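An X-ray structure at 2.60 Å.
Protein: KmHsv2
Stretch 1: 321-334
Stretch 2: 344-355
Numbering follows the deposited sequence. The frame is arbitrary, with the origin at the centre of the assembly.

Stretch 1 321-334: VVWPHTRMIETFKV
Stretch 2 (344-355) LIQMDQREQLMI

Strands 328-334 and 344-352 run antiparallel, their axes at 145° and 4.6 Å apart at closest approach, and the two stretches bury 1067 Å² between them. Stretch 1 enters as a strand (321-323), where Val322 (t) sets CG1 4.1 Å from Leu353 CD1, then turns back on itself through Pro324 to Arg327. Trp323 N bonds Met328 O at 2.9 Å, and Arg327 takes a left-handed conformation (phi/psi 48/43).

At this turn Gln352 NE2 donates to Thr326 O (3.3 Å) and Leu353 N to Arg327 O (2.7 Å). Arg327 (m, t, m) extends along the C-terminal tail: its NH2 makes a weak hydrogen bond to Leu353 O (2.7 Å), while Ile355 CG1 lies over one guanidinium face.

Extended pairing begins at Met328, opposite Gln352. Ile329 N donates to Glu351 O (2.8 Å), and the return bond runs from Glu351 N to Ile329 O (3.2 Å). Ile329 (t, t) packs CG2 3.9 Å from Leu353 CD2. A water donates to Ile329 O (2.7 Å) and Glu351 OE2 (2.9 Å) and accepts from Thr331 OG1 (2.8 Å), linking the Thr331 and Glu351 side chains to the Ile329 carbonyl.

On the other face, Glu330 (chi1 m) divides its carboxylate: OE2 forms a salt bridge with Arg350 NH1 (2.7 Å), and OE1 accepts from Trp323 NE1 (3.0 Å).

Thr331 N bonds Gln349 O (2.9 Å). A beta bulge follows, shifting the register by one: Thr331 O receives Asp348 N (2.8 Å) and, weakly, Gln349 N (3.3 Å). Phe332 (m, chi2 79°) therefore faces Met347 (t, t, p), whose CG sits over the ring, 4.3 Å from the Phe332 centroid, in a CH-pi contact.

Lys333 and Gln346 exchange N-to-O bonds (Lys333 N to Gln346 O 2.9 Å; Gln346 N to Lys333 O 3.0 Å). Val334 (t) ends the stretch, its CG2 4.3 Å from Ile345 CG1.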

ATOM      1  N   VAL A 321       4.934 -10.583   2.048  1.00 36.76           N
ATOM      2  CA  VAL A 321       3.596 -10.604   2.602  1.00 35.67           C
ATOM      3  C   VAL A 321       3.805 -10.684   4.106  1.00 36.65           C
ATOM      4  O   VAL A 321       4.572 -11.527   4.593  1.00 37.57           O
ATOM      5  CB  VAL A 321       2.808 -11.824   2.111  1.00 33.60           C
ATOM      6  CG1 VAL A 321       1.468 -11.908   2.841  1.00 33.01           C
ATOM      7  CG2 VAL A 321       2.585 -11.717   0.598  1.00 32.31           C
ATOM      8  N   VAL A 322       3.167  -9.775   4.832  1.00 34.04           N
ATOM      9  CA  VAL A 322       3.291  -9.762   6.278  1.00 34.09           C
ATOM     10  C   VAL A 322       1.959 -10.139   6.925  1.00 34.01           C
ATOM     11  O   VAL A 322       0.919  -9.525   6.652  1.00 32.21           O
ATOM     12  CB  VAL A 322       3.734  -8.380   6.779  1.00 34.12           C
ATOM     13  CG1 VAL A 322       3.928  -8.402   8.304  1.00 33.35           C
ATOM     14  CG2 VAL A 322       5.015  -7.987   6.085  1.00 32.96           C
ATOM     15  N   TRP A 323       2.004 -11.169   7.765  1.00 32.90           N
ATOM     16  CA  TRP A 323       0.817 -11.641   8.463  1.00 34.04           C
ATOM     17  C   TRP A 323       0.889 -11.145   9.903  1.00 35.50           C
ATOM     18  O   TRP A 323       1.701 -11.635  10.689  1.00 37.17           O
ATOM     19  CB  TRP A 323       0.772 -13.166   8.444  1.00 31.40           C
ATOM     20  CG  TRP A 323       0.830 -13.757   7.074  1.00 33.01           C
ATOM     21  CD1 TRP A 323       1.933 -14.280   6.440  1.00 32.20           C
ATOM     22  CD2 TRP A 323      -0.266 -13.899   6.158  1.00 32.94           C
ATOM     23  NE1 TRP A 323       1.582 -14.739   5.190  1.00 33.68           N
ATOM     24  CE2 TRP A 323       0.244 -14.518   4.991  1.00 32.28           C
ATOM     25  CE3 TRP A 323      -1.626 -13.559   6.210  1.00 31.79           C
ATOM     26  CZ2 TRP A 323      -0.564 -14.810   3.887  1.00 31.90           C
ATOM     27  CZ3 TRP A 323      -2.429 -13.848   5.108  1.00 31.94           C
ATOM     28  CH2 TRP A 323      -1.892 -14.467   3.963  1.00 30.95           C
ATOM     29  N   PRO A 324       0.046 -10.165  10.270  1.00 36.51           N
ATOM     30  CA  PRO A 324       0.081  -9.646  11.644  1.00 38.43           C
ATOM     31  C   PRO A 324      -0.180 -10.661  12.755  1.00 39.91           C
ATOM     32  O   PRO A 324       0.449 -10.574  13.806  1.00 43.78           O
ATOM     33  CB  PRO A 324      -0.947  -8.506  11.622  1.00 36.72           C
ATOM     34  CG  PRO A 324      -1.911  -8.936  10.574  1.00 37.83           C
ATOM     35  CD  PRO A 324      -1.010  -9.500   9.486  1.00 36.40           C
ATOM     36  N   HIS A 325      -1.069 -11.628  12.521  1.00 40.68           N
ATOM     37  CA  HIS A 325      -1.407 -12.637  13.535  1.00 42.10           C
ATOM     38  C   HIS A 325      -0.298 -13.630  13.928  1.00 42.67           C
ATOM     39  O   HIS A 325      -0.293 -14.133  15.047  1.00 45.07           O
ATOM     40  CB  HIS A 325      -2.672 -13.414  13.124  1.00 43.57           C
ATOM     41  CG  HIS A 325      -2.420 -14.526  12.150  1.00 48.63           C
ATOM     42  ND1 HIS A 325      -1.834 -14.326  10.917  1.00 49.14           N
ATOM     43  CD2 HIS A 325      -2.688 -15.852  12.227  1.00 50.14           C
ATOM     44  CE1 HIS A 325      -1.752 -15.479  10.278  1.00 50.27           C
ATOM     45  NE2 HIS A 325      -2.263 -16.422  11.050  1.00 50.73           N
ATOM     46  N   THR A 326       0.631 -13.937  13.035  1.00 42.95           N
ATOM     47  CA  THR A 326       1.716 -14.840  13.413  1.00 44.07           C
ATOM     48  C   THR A 326       3.024 -14.073  13.322  1.00 43.42           C
ATOM     49  O   THR A 326       4.095 -14.637  13.527  1.00 42.70           O
ATOM     50  CB  THR A 326       1.817 -16.076  12.484  1.00 46.71           C
ATOM     51  OG1 THR A 326       2.067 -15.652  11.136  1.00 49.62           O
ATOM     52  CG2 THR A 326       0.531 -16.893  12.533  1.00 47.90           C
ATOM     53  N   ARG A 327       2.915 -12.777  13.028  1.00 44.71           N
ATOM     54  CA  ARG A 327       4.067 -11.893  12.864  1.00 44.78           C
ATOM     55  C   ARG A 327       5.106 -12.530  11.959  1.00 44.86           C
ATOM     56  O   ARG A 327       6.311 -12.482  12.229  1.00 45.28           O
ATOM     57  CB  ARG A 327       4.690 -11.533  14.216  1.00 47.10           C
ATOM     58  CG  ARG A 327       4.069 -10.302  14.852  1.00 50.12           C
ATOM     59  CD  ARG A 327       4.731  -9.922  16.172  1.00 55.51           C
ATOM     60  NE  ARG A 327       4.576 -10.957  17.195  1.00 59.20           N
ATOM     61  CZ  ARG A 327       5.524 -11.835  17.529  1.00 61.02           C
ATOM     62  NH1 ARG A 327       5.288 -12.742  18.471  1.00 59.84           N
ATOM     63  NH2 ARG A 327       6.715 -11.798  16.932  1.00 59.71           N
ATOM     64  N   MET A 328       4.625 -13.127  10.873  1.00 44.25           N
ATOM     65  CA  MET A 328       5.500 -13.774   9.909  1.00 43.16           C
ATOM     66  C   MET A 328       5.601 -13.006   8.597  1.00 40.89           C
ATOM     67  O   MET A 328       4.639 -12.369   8.160  1.00 41.43           O
ATOM     68  CB  MET A 328       5.020 -15.197   9.660  1.00 42.54           C
ATOM     69  CG  MET A 328       6.000 -16.194  10.216  1.00 46.67           C
ATOM     70  SD  MET A 328       5.343 -17.822  10.453  1.00 50.73           S
ATOM     71  CE  MET A 328       4.740 -17.702  12.121  1.00 47.43           C
ATOM     72  N   ILE A 329       6.780 -13.037   7.987  1.00 38.07           N
ATOM     73  CA  ILE A 329       6.969 -12.352   6.720  1.00 37.64           C
ATOM     74  C   ILE A 329       7.533 -13.314   5.682  1.00 37.55           C
ATOM     75  O   ILE A 329       8.618 -13.882   5.838  1.00 35.83           O
ATOM     76  CB  ILE A 329       7.884 -11.107   6.865  1.00 38.92           C
ATOM     77  CG1 ILE A 329       8.057 -10.445   5.499  1.00 40.97           C
ATOM     78  CG2 ILE A 329       9.228 -11.488   7.463  1.00 39.36           C
ATOM     79  CD1 ILE A 329       8.720  -9.092   5.550  1.00 42.83           C
ATOM     80  N   GLU A 330       6.757 -13.499   4.623  1.00 37.88           N
ATOM     81  CA  GLU A 330       7.112 -14.393   3.532  1.00 37.92           C
ATOM     82  C   GLU A 330       7.552 -13.633   2.288  1.00 37.40           C
ATOM     83  O   GLU A 330       6.925 -12.654   1.895  1.00 38.76           O
ATOM     84  CB  GLU A 330       5.908 -15.284   3.219  1.00 37.93           C
ATOM     85  CG  GLU A 330       5.774 -16.448   4.179  1.00 38.98           C
ATOM     86  CD  GLU A 330       4.348 -16.760   4.538  1.00 38.32           C
ATOM     87  OE1 GLU A 330       3.457 -16.524   3.704  1.00 38.50           O
ATOM     88  OE2 GLU A 330       4.121 -17.263   5.657  1.00 41.13           O
ATOM     89  N   THR A 331       8.633 -14.092   1.671  1.00 37.26           N
ATOM     90  CA  THR A 331       9.169 -13.460   0.477  1.00 36.45           C
ATOM     91  C   THR A 331       8.845 -14.310  -0.745  1.00 38.37           C
ATOM     92  O   THR A 331       9.208 -15.487  -0.805  1.00 39.11           O
ATOM     93  CB  THR A 331      10.688 -13.291   0.606  1.00 36.55           C
ATOM     94  OG1 THR A 331      10.966 -12.463   1.739  1.00 36.52           O
ATOM     95  CG2 THR A 331      11.274 -12.648  -0.636  1.00 33.98           C
ATOM     96  N   PHE A 332       8.154 -13.720  -1.716  1.00 38.50           N
ATOM     97  CA  PHE A 332       7.778 -14.447  -2.926  1.00 39.63           C
ATOM     98  C   PHE A 332       8.485 -13.915  -4.169  1.00 40.91           C
ATOM     99  O   PHE A 332       8.870 -12.750  -4.237  1.00 41.83           O
ATOM    100  CB  PHE A 332       6.259 -14.386  -3.139  1.00 37.34           C
ATOM    101  CG  PHE A 332       5.456 -14.961  -1.999  1.00 36.92           C
ATOM    102  CD1 PHE A 332       5.238 -14.223  -0.833  1.00 36.67           C
ATOM    103  CD2 PHE A 332       4.933 -16.250  -2.081  1.00 35.44           C
ATOM    104  CE1 PHE A 332       4.507 -14.762   0.238  1.00 35.85           C
ATOM    105  CE2 PHE A 332       4.203 -16.800  -1.016  1.00 37.44           C
ATOM    106  CZ  PHE A 332       3.989 -16.051   0.148  1.00 34.48           C
ATOM    107  N   LYS A 333       8.641 -14.779  -5.160  1.00 42.91           N
ATOM    108  CA  LYS A 333       9.297 -14.405  -6.404  1.00 45.13           C
ATOM    109  C   LYS A 333       8.349 -14.711  -7.565  1.00 45.58           C
ATOM    110  O   LYS A 333       7.717 -15.774  -7.604  1.00 45.06           O
ATOM    111  CB  LYS A 333      10.592 -15.206  -6.554  1.00 48.98           C
ATOM    112  CG  LYS A 333      11.844 -14.407  -6.917  1.00 54.23           C
ATOM    113  CD  LYS A 333      11.939 -14.127  -8.404  1.00 58.07           C
ATOM    114  CE  LYS A 333      13.399 -13.969  -8.847  1.00 60.99           C
ATOM    115  NZ  LYS A 333      14.095 -12.789  -8.254  1.00 62.07           N
ATOM    116  N   VAL A 334       8.225 -13.765  -8.490  1.00 46.07           N
ATOM    117  CA  VAL A 334       7.375 -13.947  -9.663  1.00 45.85           C
ATOM    118  C   VAL A 334       8.342 -14.246 -10.804  1.00 46.35           C
ATOM    119  O   VAL A 334       9.226 -13.447 -11.106  1.00 48.06           O
ATOM    120  CB  VAL A 334       6.557 -12.677  -9.969  1.00 44.97           C
ATOM    121  CG1 VAL A 334       5.641 -12.924 -11.146  1.00 43.79           C
ATOM    122  CG2 VAL A 334       5.743 -12.280  -8.752  1.00 43.70           C
ATOM    123  N   LEU A 344       4.939 -17.985 -12.823  1.00 42.59           N
ATOM    124  CA  LEU A 344       4.727 -18.769 -11.614  1.00 42.79           C
ATOM    125  C   LEU A 344       5.186 -17.979 -10.404  1.00 41.71           C
ATOM    126  O   LEU A 344       6.059 -17.119 -10.496  1.00 41.32           O
ATOM    127  CB  LEU A 344       5.502 -20.085 -11.682  1.00 43.99           C
ATOM    128  CG  LEU A 344       5.192 -20.981 -12.885  1.00 47.87           C
ATOM    129  CD1 LEU A 344       6.197 -22.119 -12.925  1.00 48.35           C
ATOM    130  CD2 LEU A 344       3.758 -21.509 -12.807  1.00 47.20           C
ATOM    131  N   ILE A 345       4.579 -18.268  -9.266  1.00 40.83           N
ATOM    132  CA  ILE A 345       4.937 -17.600  -8.033  1.00 39.49           C
ATOM    133  C   ILE A 345       5.516 -18.656  -7.112  1.00 40.78           C
ATOM    134  O   ILE A 345       4.940 -19.733  -6.949  1.00 42.91           O
ATOM    135  CB  ILE A 345       3.701 -16.955  -7.383  1.00 37.04           C
ATOM    136  CG1 ILE A 345       3.241 -15.771  -8.237  1.00 35.34           C
ATOM    137  CG2 ILE A 345       4.033 -16.494  -5.968  1.00 37.45           C
ATOM    138  CD1 ILE A 345       1.899 -15.194  -7.841  1.00 34.84           C
ATOM    139  N   GLN A 346       6.671 -18.370  -6.531  1.00 39.34           N
ATOM    140  CA  GLN A 346       7.283 -19.322  -5.625  1.00 40.74           C
ATOM    141  C   GLN A 346       7.615 -18.627  -4.307  1.00 40.09           C
ATOM    142  O   GLN A 346       7.943 -17.440  -4.290  1.00 39.87           O
ATOM    143  CB  GLN A 346       8.551 -19.908  -6.259  1.00 41.87           C
ATOM    144  CG  GLN A 346       9.616 -18.870  -6.592  1.00 49.59           C
ATOM    145  CD  GLN A 346      10.754 -19.433  -7.437  1.00 53.34           C
ATOM    146  OE1 GLN A 346      10.542 -19.896  -8.565  1.00 55.60           O
ATOM    147  NE2 GLN A 346      11.969 -19.397  -6.895  1.00 53.35           N
ATOM    148  N   MET A 347       7.505 -19.352  -3.201  1.00 38.78           N
ATOM    149  CA  MET A 347       7.844 -18.770  -1.911  1.00 40.65           C
ATOM    150  C   MET A 347       9.311 -19.073  -1.620  1.00 40.91           C
ATOM    151  O   MET A 347       9.692 -20.228  -1.459  1.00 41.32           O
ATOM    152  CB  MET A 347       6.965 -19.348  -0.802  1.00 41.44           C
ATOM    153  CG  MET A 347       7.193 -18.677   0.546  1.00 43.99           C
ATOM    154  SD  MET A 347       6.141 -19.319   1.850  1.00 46.47           S
ATOM    155  CE  MET A 347       6.917 -20.892   2.148  1.00 45.23           C
ATOM    156  N   ASP A 348      10.140 -18.039  -1.566  1.00 42.07           N
ATOM    157  CA  ASP A 348      11.552 -18.249  -1.299  1.00 44.57           C
ATOM    158  C   ASP A 348      11.898 -18.271   0.179  1.00 45.68           C
ATOM    159  O   ASP A 348      12.838 -18.956   0.585  1.00 46.45           O
ATOM    160  CB  ASP A 348      12.403 -17.174  -1.981  1.00 46.12           C
ATOM    161  CG  ASP A 348      12.507 -17.376  -3.483  1.00 50.44           C
ATOM    162  OD1 ASP A 348      12.625 -18.542  -3.927  1.00 52.43           O
ATOM    163  OD2 ASP A 348      12.485 -16.366  -4.220  1.00 51.56           O
ATOM    164  N   GLN A 349      11.140 -17.535   0.985  1.00 45.34           N
ATOM    165  CA  GLN A 349      11.431 -17.454   2.405  1.00 45.57           C
ATOM    166  C   GLN A 349      10.230 -17.277   3.314  1.00 43.52           C
ATOM    167  O   GLN A 349       9.257 -16.614   2.965  1.00 41.60           O
ATOM    168  CB  GLN A 349      12.382 -16.285   2.670  1.00 48.55           C
ATOM    169  CG  GLN A 349      13.833 -16.531   2.355  1.00 55.88           C
ATOM    170  CD  GLN A 349      14.692 -16.571   3.614  1.00 60.06           C
ATOM    171  OE1 GLN A 349      14.706 -17.567   4.350  1.00 62.88           O
ATOM    172  NE2 GLN A 349      15.403 -15.478   3.873  1.00 59.94           N
ATOM    173  N   ARG A 350      10.334 -17.866   4.497  1.00 41.84           N
ATOM    174  CA  ARG A 350       9.319 -17.755   5.527  1.00 41.88           C
ATOM    175  C   ARG A 350      10.076 -17.562   6.829  1.00 42.16           C
ATOM    176  O   ARG A 350      10.771 -18.464   7.290  1.00 41.65           O
ATOM    177  CB  ARG A 350       8.458 -19.019   5.623  1.00 40.07           C
ATOM    178  CG  ARG A 350       7.709 -19.140   6.958  1.00 40.35           C
ATOM    179  CD  ARG A 350       6.227 -19.380   6.742  1.00 41.76           C
ATOM    180  NE  ARG A 350       6.032 -20.596   5.969  1.00 43.39           N
ATOM    181  CZ  ARG A 350       5.048 -20.795   5.107  1.00 41.29           C
ATOM    182  NH1 ARG A 350       4.143 -19.860   4.889  1.00 41.80           N
ATOM    183  NH2 ARG A 350       4.985 -21.939   4.450  1.00 44.94           N
ATOM    184  N   GLU A 351       9.977 -16.368   7.396  1.00 43.41           N
ATOM    185  CA  GLU A 351      10.638 -16.085   8.660  1.00 45.05           C
ATOM    186  C   GLU A 351       9.716 -15.310   9.567  1.00 43.98           C
ATOM    187  O   GLU A 351       8.686 -14.803   9.129  1.00 42.16           O
ATOM    188  CB  GLU A 351      11.948 -15.328   8.445  1.00 46.64           C
ATOM    189  CG  GLU A 351      11.871 -14.121   7.552  1.00 50.17           C
ATOM    190  CD  GLU A 351      13.223 -13.820   6.929  1.00 52.46           C
ATOM    191  OE1 GLU A 351      14.209 -13.692   7.690  1.00 52.20           O
ATOM    192  OE2 GLU A 351      13.300 -13.723   5.683  1.00 52.33           O
ATOM    193  N   GLN A 352      10.069 -15.246  10.841  1.00 46.05           N
ATOM    194  CA  GLN A 352       9.234 -14.539  11.790  1.00 49.01           C
ATOM    195  C   GLN A 352       9.863 -13.248  12.250  1.00 49.07           C
ATOM    196  O   GLN A 352      11.073 -13.166  12.425  1.00 48.38           O
ATOM    197  CB  GLN A 352       8.938 -15.399  13.018  1.00 51.81           C
ATOM    198  CG  GLN A 352       7.915 -14.743  13.932  1.00 57.55           C
ATOM    199  CD  GLN A 352       7.649 -15.537  15.179  1.00 62.29           C
ATOM    200  OE1 GLN A 352       8.515 -15.662  16.052  1.00 65.72           O
ATOM    201  NE2 GLN A 352       6.447 -16.091  15.275  1.00 64.14           N
ATOM    202  N   LEU A 353       9.022 -12.239  12.433  1.00 50.39           N
ATOM    203  CA  LEU A 353       9.478 -10.947  12.907  1.00 52.16           C
ATOM    204  C   LEU A 353       9.662 -11.057  14.423  1.00 53.89           C
ATOM    205  O   LEU A 353       8.699 -11.198  15.174  1.00 52.95           O
ATOM    206  CB  LEU A 353       8.451  -9.878  12.532  1.00 49.84           C
ATOM    207  CG  LEU A 353       8.371  -9.689  11.015  1.00 47.96           C
ATOM    208  CD1 LEU A 353       7.270  -8.726  10.654  1.00 48.61           C
ATOM    209  CD2 LEU A 353       9.707  -9.177  10.508  1.00 47.42           C
ATOM    210  N   MET A 354      10.919 -11.011  14.851  1.00 58.13           N
ATOM    211  CA  MET A 354      11.290 -11.133  16.256  1.00 63.06           C
ATOM    212  C   MET A 354      10.886  -9.950  17.131  1.00 65.52           C
ATOM    213  O   MET A 354      11.095  -8.793  16.761  1.00 66.90           O
ATOM    214  CB  MET A 354      12.802 -11.338  16.359  1.00 64.57           C
ATOM    215  CG  MET A 354      13.221 -12.667  16.964  1.00 69.39           C
ATOM    216  SD  MET A 354      12.607 -14.130  16.077  1.00 74.36           S
ATOM    217  CE  MET A 354      11.054 -14.432  16.962  1.00 70.84           C
ATOM    218  N   ILE A 355      10.312 -10.245  18.297  1.00 67.12           N
ATOM    219  CA  ILE A 355       9.903  -9.203  19.237  1.00 68.60           C
ATOM    220  C   ILE A 355      10.837  -9.193  20.445  1.00 69.53           C
ATOM    221  O   ILE A 355      10.999 -10.287  21.030  1.00 70.17           O
ATOM    222  CB  ILE A 355       8.462  -9.420  19.743  1.00 68.92           C
ATOM    223  CG1 ILE A 355       7.476  -9.283  18.585  1.00 69.24           C
ATOM    224  CG2 ILE A 355       8.142  -8.419  20.845  1.00 68.99           C
ATOM    225  CD1 ILE A 355       7.562  -7.964  17.852  1.00 68.64           C
TER
HETATM  226  O   HOH W   1      10.807 -13.709   4.283  1.00 41.44           O